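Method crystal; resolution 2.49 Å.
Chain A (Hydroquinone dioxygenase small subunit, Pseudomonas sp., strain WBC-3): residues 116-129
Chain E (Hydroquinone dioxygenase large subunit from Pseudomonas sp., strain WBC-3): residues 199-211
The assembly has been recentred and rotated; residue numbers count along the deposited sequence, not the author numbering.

Chain A 116-129: GKPMGYVLLKRGHQ
Chain E (199-211) QDEPEVHAAEGFE

Small subunit (chain A) against large subunit (chain E) of hydroquinone dioxygenase: strand 203-206 of chain E pairs antiparallel with the chain A strand beginning at Gly A116, axes 4.9 Å apart at 174°, burying 742 Å² in all. From Asp E200 (phi/psi -83/136) chain E runs extended. Asp E200 offers its carbonyl O to His A128 NE2 (3.0 Å, weak, 130° at the hydrogen); His A128 (chi1 m) closes a type II turn begun at Lys A125, its N 3.0 Å from Lys A125 O. Pro E202 (phi/psi -64/158, C-gamma exo) lays CG over one face of the His A128 ring, 3.8 Å from the centroid. Glu E203 pairs with Leu A123: Leu A123 N donates to Glu E203 O at 2.9 Å, but the return bond, Glu E203 N to Leu A123 O, is weak at 3.5 Å, and a water donates to Leu A123 O at 3.0 Å. Val E204 (t) faces Val A122 (t) in a non-hydrogen-bonded pair, CG2 to CG2 4.2 Å. His E205 (m, chi2 -67°) bonds Tyr A121 in both directions, N to Tyr A121 O 2.8 Å and O from Tyr A121 N 3.0 Å; its CB sits over the face of the Tyr A121 ring (p), 3.8 Å from the centroid, and its NE2 donates to Glu E203 OE1 at 3.2 Å. Ala E206 points away opposite Gly A120 (phi/psi 128/-157), where an ideal CB would lie 2.1 Å from His E205 O. Ala E207 N ends the ladder on Met A119 O (2.8 Å, 153°) and starts a type II turn through Gly E209 (78/20). That turn brings Phe E210 (m, chi2 94°) back toward chain A: Met A119 CA lies over its face, 3.9 Å from the centroid, and Met A119 CG (m, t, p) is 3.6 Å from Phe E210 CE2.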

ATOM      1  N   GLY A 116      46.767 -33.669  19.726  1.00 38.21           N
ATOM      2  CA  GLY A 116      46.036 -32.930  20.743  1.00 43.53           C
ATOM      3  C   GLY A 116      45.007 -33.778  21.469  1.00 46.17           C
ATOM      4  O   GLY A 116      44.697 -34.890  21.037  1.00 51.83           O
ATOM      5  N   LYS A 117      44.473 -33.254  22.572  1.00 48.53           N
ATOM      6  CA  LYS A 117      43.474 -33.973  23.355  1.00 45.49           C
ATOM      7  C   LYS A 117      42.139 -34.014  22.612  1.00 47.56           C
ATOM      8  O   LYS A 117      41.792 -33.062  21.914  1.00 42.65           O
ATOM      9  CB  LYS A 117      43.275 -33.310  24.717  1.00 46.40           C
ATOM     10  CG  LYS A 117      44.552 -32.865  25.403  1.00 52.86           C
ATOM     11  CD  LYS A 117      44.531 -31.354  25.663  1.00 67.23           C
ATOM     12  CE  LYS A 117      45.722 -30.909  26.509  1.00 70.47           C
ATOM     13  NZ  LYS A 117      45.783 -31.640  27.815  1.00 58.90           N
ATOM     14  N   PRO A 118      41.390 -35.129  22.753  1.00 48.91           N
ATOM     15  CA  PRO A 118      40.042 -35.225  22.182  1.00 41.47           C
ATOM     16  C   PRO A 118      39.061 -34.453  23.061  1.00 42.94           C
ATOM     17  O   PRO A 118      39.107 -34.603  24.278  1.00 42.83           O
ATOM     18  CB  PRO A 118      39.734 -36.734  22.233  1.00 40.42           C
ATOM     19  CG  PRO A 118      41.019 -37.409  22.624  1.00 43.78           C
ATOM     20  CD  PRO A 118      41.800 -36.388  23.391  1.00 43.41           C
ATOM     21  N   MET A 119      38.203 -33.634  22.459  1.00 40.33           N
ATOM     22  CA  MET A 119      37.268 -32.818  23.224  1.00 41.08           C
ATOM     23  C   MET A 119      35.897 -33.447  23.228  1.00 35.74           C
ATOM     24  O   MET A 119      35.077 -33.157  24.091  1.00 39.50           O
ATOM     25  CB  MET A 119      37.163 -31.410  22.632  1.00 43.91           C
ATOM     26  CG  MET A 119      38.496 -30.712  22.433  1.00 43.89           C
ATOM     27  SD  MET A 119      38.336 -29.129  21.574  1.00 39.77           S
ATOM     28  CE  MET A 119      37.402 -28.162  22.768  1.00 33.37           C
ATOM     29  N   GLY A 120      35.643 -34.306  22.253  1.00 38.11           N
ATOM     30  CA  GLY A 120      34.337 -34.929  22.135  1.00 40.11           C
ATOM     31  C   GLY A 120      33.773 -34.759  20.739  1.00 39.61           C
ATOM     32  O   GLY A 120      34.508 -34.552  19.766  1.00 37.97           O
ATOM     33  N   TYR A 121      32.456 -34.838  20.629  1.00 39.31           N
ATOM     34  CA  TYR A 121      31.823 -34.673  19.331  1.00 36.00           C
ATOM     35  C   TYR A 121      30.421 -34.119  19.455  1.00 35.64           C
ATOM     36  O   TYR A 121      29.827 -34.087  20.540  1.00 31.21           O
ATOM     37  CB  TYR A 121      31.773 -36.000  18.568  1.00 38.30           C
ATOM     38  CG  TYR A 121      30.933 -37.052  19.250  1.00 43.53           C
ATOM     39  CD1 TYR A 121      31.495 -37.915  20.183  1.00 46.78           C
ATOM     40  CD2 TYR A 121      29.576 -37.184  18.969  1.00 46.60           C
ATOM     41  CE1 TYR A 121      30.737 -38.882  20.813  1.00 48.13           C
ATOM     42  CE2 TYR A 121      28.807 -38.153  19.599  1.00 47.00           C
ATOM     43  CZ  TYR A 121      29.398 -38.999  20.520  1.00 49.41           C
ATOM     44  OH  TYR A 121      28.660 -39.964  21.162  1.00 50.68           O
ATOM     45  N   VAL A 122      29.905 -33.688  18.311  1.00 33.96           N
ATOM     46  CA  VAL A 122      28.564 -33.162  18.212  1.00 33.38           C
ATOM     47  C   VAL A 122      27.829 -33.924  17.113  1.00 34.06           C
ATOM     48  O   VAL A 122      28.427 -34.344  16.118  1.00 31.93           O
ATOM     49  CB  VAL A 122      28.588 -31.646  17.880  1.00 29.99           C
ATOM     50  CG1 VAL A 122      27.186 -31.133  17.631  1.00 31.86           C
ATOM     51  CG2 VAL A 122      29.250 -30.871  19.005  1.00 30.68           C
ATOM     52  N   LEU A 123      26.527 -34.090  17.293  1.00 32.58           N
ATOM     53  CA  LEU A 123      25.703 -34.752  16.299  1.00 31.91           C
ATOM     54  C   LEU A 123      24.685 -33.808  15.690  1.00 31.61           C
ATOM     55  O   LEU A 123      23.666 -33.510  16.294  1.00 31.24           O
ATOM     56  CB  LEU A 123      25.000 -35.939  16.930  1.00 38.14           C
ATOM     57  CG  LEU A 123      25.543 -37.232  16.357  1.00 44.59           C
ATOM     58  CD1 LEU A 123      25.330 -38.398  17.327  1.00 42.40           C
ATOM     59  CD2 LEU A 123      24.844 -37.430  15.009  1.00 41.44           C
ATOM     60  N   LEU A 124      24.967 -33.347  14.481  1.00 33.14           N
ATOM     61  CA  LEU A 124      24.149 -32.322  13.843  1.00 37.16           C
ATOM     62  C   LEU A 124      23.142 -32.915  12.867  1.00 38.72           C
ATOM     63  O   LEU A 124      23.507 -33.634  11.926  1.00 35.81           O
ATOM     64  CB  LEU A 124      25.035 -31.314  13.092  1.00 25.82           C
ATOM     65  CG  LEU A 124      26.070 -30.546  13.918  1.00 36.96           C
ATOM     66  CD1 LEU A 124      26.974 -29.692  13.014  1.00 33.20           C
ATOM     67  CD2 LEU A 124      25.397 -29.682  14.989  1.00 29.44           C
ATOM     68  N   LYS A 125      21.872 -32.600  13.081  1.00 33.54           N
ATOM     69  CA  LYS A 125      20.860 -32.903  12.086  1.00 35.69           C
ATOM     70  C   LYS A 125      20.485 -31.598  11.396  1.00 32.83           C
ATOM     71  O   LYS A 125      20.941 -30.534  11.805  1.00 31.84           O
ATOM     72  CB  LYS A 125      19.639 -33.551  12.736  1.00 40.05           C
ATOM     73  CG  LYS A 125      19.922 -34.900  13.382  1.00 41.78           C
ATOM     74  CD  LYS A 125      18.755 -35.359  14.259  1.00 50.48           C
ATOM     75  CE  LYS A 125      18.881 -36.842  14.607  1.00 49.59           C
ATOM     76  NZ  LYS A 125      18.311 -37.157  15.947  1.00 47.62           N
ATOM     77  N   ARG A 126      19.668 -31.690  10.353  1.00 30.50           N
ATOM     78  CA  ARG A 126      19.202 -30.517   9.619  1.00 33.88           C
ATOM     79  C   ARG A 126      18.725 -29.352  10.493  1.00 29.96           C
ATOM     80  O   ARG A 126      17.905 -29.511  11.404  1.00 27.37           O
ATOM     81  CB  ARG A 126      18.065 -30.900   8.678  1.00 33.69           C
ATOM     82  CG  ARG A 126      17.529 -29.700   7.901  1.00 33.14           C
ATOM     83  CD  ARG A 126      16.440 -30.122   6.959  1.00 32.37           C
ATOM     84  NE  ARG A 126      15.201 -30.416   7.670  1.00 28.85           N
ATOM     85  CZ  ARG A 126      14.180 -31.078   7.139  1.00 35.65           C
ATOM     86  NH1 ARG A 126      14.256 -31.538   5.889  1.00 30.35           N
ATOM     87  NH2 ARG A 126      13.089 -31.287   7.866  1.00 36.52           N
ATOM     88  N   GLY A 127      19.230 -28.170  10.189  1.00 26.27           N
ATOM     89  CA  GLY A 127      18.824 -26.981  10.903  1.00 26.59           C
ATOM     90  C   GLY A 127      19.702 -26.726  12.104  1.00 27.73           C
ATOM     91  O   GLY A 127      19.500 -25.748  12.827  1.00 30.11           O
ATOM     92  N   HIS A 128      20.682 -27.595  12.319  1.00 21.97           N
ATOM     93  CA  HIS A 128      21.556 -27.462  13.472  1.00 26.68           C
ATOM     94  C   HIS A 128      22.867 -26.755  13.138  1.00 29.71           C
ATOM     95  O   HIS A 128      23.442 -26.932  12.056  1.00 25.39           O
ATOM     96  CB  HIS A 128      21.839 -28.826  14.103  1.00 28.83           C
ATOM     97  CG  HIS A 128      20.615 -29.495  14.651  1.00 32.78           C
ATOM     98  ND1 HIS A 128      20.610 -30.810  15.046  1.00 32.54           N
ATOM     99  CD2 HIS A 128      19.365 -29.023  14.857  1.00 31.95           C
ATOM    100  CE1 HIS A 128      19.397 -31.127  15.491  1.00 30.97           C
ATOM    101  NE2 HIS A 128      18.630 -30.053  15.381  1.00 35.17           N
ATOM    102  N   GLN A 129      23.338 -25.961  14.094  1.00 27.50           N
ATOM    103  CA  GLN A 129      24.557 -25.188  13.934  1.00 26.22           C
ATOM    104  C   GLN A 129      25.527 -25.535  15.075  1.00 24.75           C
ATOM    105  O   GLN A 129      25.114 -25.760  16.218  1.00 18.28           O
ATOM    106  CB  GLN A 129      24.208 -23.688  13.936  1.00 25.61           C
ATOM    107  CG  GLN A 129      25.381 -22.719  13.823  1.00 23.97           C
ATOM    108  CD  GLN A 129      24.928 -21.252  13.736  1.00 30.12           C
ATOM    109  OE1 GLN A 129      24.114 -20.889  12.880  1.00 27.84           O
ATOM    110  NE2 GLN A 129      25.454 -20.408  14.626  1.00 24.08           N
TER
ATOM    111  N   GLN E 199      11.698 -29.465  17.039  1.00 34.33           N
ATOM    112  CA  GLN E 199      12.203 -28.689  18.167  1.00 29.76           C
ATOM    113  C   GLN E 199      13.378 -29.384  18.867  1.00 37.61           C
ATOM    114  O   GLN E 199      13.722 -29.064  20.013  1.00 39.16           O
ATOM    115  CB  GLN E 199      11.073 -28.390  19.148  1.00 28.26           C
ATOM    116  CG  GLN E 199       9.956 -27.563  18.523  1.00 32.86           C
ATOM    117  CD  GLN E 199      10.433 -26.177  18.092  1.00 34.27           C
ATOM    118  OE1 GLN E 199      11.045 -25.440  18.882  1.00 31.79           O
ATOM    119  NE2 GLN E 199      10.162 -25.818  16.836  1.00 25.22           N
ATOM    120  N   ASP E 200      14.006 -30.323  18.169  1.00 31.94           N
ATOM    121  CA  ASP E 200      15.094 -31.083  18.761  1.00 35.03           C
ATOM    122  C   ASP E 200      16.405 -30.340  18.692  1.00 35.66           C
ATOM    123  O   ASP E 200      16.735 -29.766  17.659  1.00 33.91           O
ATOM    124  CB  ASP E 200      15.243 -32.442  18.070  1.00 38.63           C
ATOM    125  CG  ASP E 200      13.995 -33.308  18.208  1.00 47.26           C
ATOM    126  OD1 ASP E 200      13.259 -33.160  19.226  1.00 39.68           O
ATOM    127  OD2 ASP E 200      13.752 -34.124  17.284  1.00 43.61           O
ATOM    128  N   GLU E 201      17.144 -30.365  19.798  1.00 31.62           N
ATOM    129  CA  GLU E 201      18.478 -29.796  19.868  1.00 35.80           C
ATOM    130  C   GLU E 201      19.487 -30.842  19.408  1.00 35.25           C
ATOM    131  O   GLU E 201      19.256 -32.038  19.583  1.00 42.90           O
ATOM    132  CB  GLU E 201      18.813 -29.357  21.309  1.00 36.82           C
ATOM    133  CG  GLU E 201      17.911 -28.280  21.898  1.00 31.24           C
ATOM    134  CD  GLU E 201      18.065 -26.922  21.199  1.00 48.62           C
ATOM    135  OE1 GLU E 201      18.949 -26.785  20.316  1.00 40.78           O
ATOM    136  OE2 GLU E 201      17.294 -25.982  21.523  1.00 47.89           O
ATOM    137  N   PRO E 202      20.618 -30.398  18.832  1.00 38.02           N
ATOM    138  CA  PRO E 202      21.684 -31.342  18.479  1.00 35.94           C
ATOM    139  C   PRO E 202      22.239 -31.971  19.758  1.00 40.01           C
ATOM    140  O   PRO E 202      22.091 -31.385  20.837  1.00 45.36           O
ATOM    141  CB  PRO E 202      22.769 -30.449  17.864  1.00 31.28           C
ATOM    142  CG  PRO E 202      22.209 -29.061  17.810  1.00 32.22           C
ATOM    143  CD  PRO E 202      21.059 -28.996  18.743  1.00 32.16           C
ATOM    144  N   GLU E 203      22.866 -33.135  19.648  1.00 32.05           N
ATOM    145  CA  GLU E 203      23.471 -33.765  20.815  1.00 34.00           C
ATOM    146  C   GLU E 203      24.922 -33.352  20.919  1.00 37.20           C
ATOM    147  O   GLU E 203      25.702 -33.500  19.960  1.00 35.79           O
ATOM    148  CB  GLU E 203      23.348 -35.294  20.760  1.00 42.79           C
ATOM    149  CG  GLU E 203      21.959 -35.825  21.160  1.00 48.45           C
ATOM    150  CD  GLU E 203      21.793 -37.349  20.987  1.00 53.15           C
ATOM    151  OE1 GLU E 203      22.811 -38.077  20.878  1.00 50.47           O
ATOM    152  OE2 GLU E 203      20.627 -37.812  20.963  1.00 47.63           O
ATOM    153  N   VAL E 204      25.279 -32.814  22.083  1.00 34.84           N
ATOM    154  CA  VAL E 204      26.670 -32.500  22.385  1.00 35.55           C
ATOM    155  C   VAL E 204      27.264 -33.505  23.372  1.00 44.31           C
ATOM    156  O   VAL E 204      26.780 -33.643  24.504  1.00 40.33           O
ATOM    157  CB  VAL E 204      26.812 -31.109  22.995  1.00 39.54           C
ATOM    158  CG1 VAL E 204      28.242 -30.909  23.522  1.00 37.57           C
ATOM    159  CG2 VAL E 204      26.436 -30.050  21.979  1.00 35.10           C
ATOM    160  N   HIS E 205      28.325 -34.188  22.946  1.00 47.01           N
ATOM    161  CA  HIS E 205      29.002 -35.169  23.796  1.00 42.32           C
ATOM    162  C   HIS E 205      30.423 -34.735  24.169  1.00 45.41           C
ATOM    163  O   HIS E 205      31.381 -34.893  23.400  1.00 43.06           O
ATOM    164  CB  HIS E 205      28.983 -36.548  23.136  1.00 46.57           C
ATOM    165  CG  HIS E 205      27.604 -37.119  22.983  1.00 54.90           C
ATOM    166  ND1 HIS E 205      26.827 -37.486  24.062  1.00 56.57           N
ATOM    167  CD2 HIS E 205      26.858 -37.375  21.881  1.00 51.77           C
ATOM    168  CE1 HIS E 205      25.666 -37.947  23.632  1.00 54.47           C
ATOM    169  NE2 HIS E 205      25.661 -37.894  22.312  1.00 56.45           N
ATOM    170  N   ALA E 206      30.546 -34.173  25.362  1.00 42.60           N
ATOM    171  CA  ALA E 206      31.825 -33.669  25.819  1.00 44.28           C
ATOM    172  C   ALA E 206      32.663 -34.806  26.374  1.00 46.38           C
ATOM    173  O   ALA E 206      32.220 -35.542  27.248  1.00 50.58           O
ATOM    174  CB  ALA E 206      31.624 -32.593  26.870  1.00 49.16           C
ATOM    175  N   ALA E 207      33.876 -34.949  25.851  1.00 46.64           N
ATOM    176  CA  ALA E 207      34.858 -35.828  26.461  1.00 44.46           C
ATOM    177  C   ALA E 207      35.152 -35.334  27.877  1.00 54.22           C
ATOM    178  O   ALA E 207      35.024 -34.140  28.163  1.00 56.76           O
ATOM    179  CB  ALA E 207      36.121 -35.852  25.639  1.00 40.32           C
ATOM    180  N   GLU E 208      35.548 -36.249  28.757  1.00 56.38           N
ATOM    181  CA  GLU E 208      35.853 -35.907  30.145  1.00 57.48           C
ATOM    182  C   GLU E 208      36.816 -34.722  30.269  1.00 54.94           C
ATOM    183  O   GLU E 208      37.837 -34.654  29.583  1.00 48.09           O
ATOM    184  CB  GLU E 208      36.408 -37.127  30.883  1.00 66.74           C
ATOM    185  CG  GLU E 208      35.336 -38.111  31.332  1.00 75.75           C
ATOM    186  CD  GLU E 208      35.199 -38.170  32.845  1.00 83.58           C
ATOM    187  OE1 GLU E 208      36.250 -38.229  33.529  1.00 74.67           O
ATOM    188  OE2 GLU E 208      34.047 -38.151  33.344  1.00 82.43           O
ATOM    189  N   GLY E 209      36.476 -33.788  31.150  1.00 54.33           N
ATOM    190  CA  GLY E 209      37.276 -32.596  31.336  1.00 50.59           C
ATOM    191  C   GLY E 209      37.064 -31.554  30.246  1.00 62.41           C
ATOM    192  O   GLY E 209      37.896 -30.664  30.054  1.00 55.27           O
ATOM    193  N   PHE E 210      35.949 -31.651  29.526  1.00 53.29           N
ATOM    194  CA  PHE E 210      35.688 -30.706  28.447  1.00 51.76           C
ATOM    195  C   PHE E 210      34.249 -30.208  28.424  1.00 54.01           C
ATOM    196  O   PHE E 210      33.812 -29.616  27.438  1.00 47.40           O
ATOM    197  CB  PHE E 210      36.044 -31.318  27.091  1.00 51.75           C
ATOM    198  CG  PHE E 210      37.512 -31.289  26.774  1.00 53.72           C
ATOM    199  CD1 PHE E 210      38.321 -32.378  27.057  1.00 52.34           C
ATOM    200  CD2 PHE E 210      38.082 -30.171  26.181  1.00 55.88           C
ATOM    201  CE1 PHE E 210      39.675 -32.355  26.757  1.00 52.13           C
ATOM    202  CE2 PHE E 210      39.438 -30.137  25.881  1.00 54.01           C
ATOM    203  CZ  PHE E 210      40.234 -31.235  26.170  1.00 52.48           C
ATOM    204  N   GLU E 211      33.513 -30.459  29.502  1.00 58.23           N
ATOM    205  CA  GLU E 211      32.147 -29.965  29.625  1.00 59.41           C
ATOM    206  C   GLU E 211      32.065 -28.492  29.214  1.00 60.19           C
ATOM    207  O   GLU E 211      32.851 -27.663  29.688  1.00 52.67           O
ATOM    208  CB  GLU E 211      31.663 -30.120  31.064  1.00 60.91           C
ATOM    209  CG  GLU E 211      30.167 -29.881  31.256  1.00 75.03           C
ATOM    210  CD  GLU E 211      29.337 -31.144  31.040  1.00 89.65           C
ATOM    211  OE1 GLU E 211      29.744 -31.993  30.211  1.00 88.39           O
ATOM    212  OE2 GLU E 211      28.286 -31.291  31.708  1.00 88.45           O
TER
HETATM  213  O   HOH W   1      21.493 -35.216  17.384  1.00 39.25           O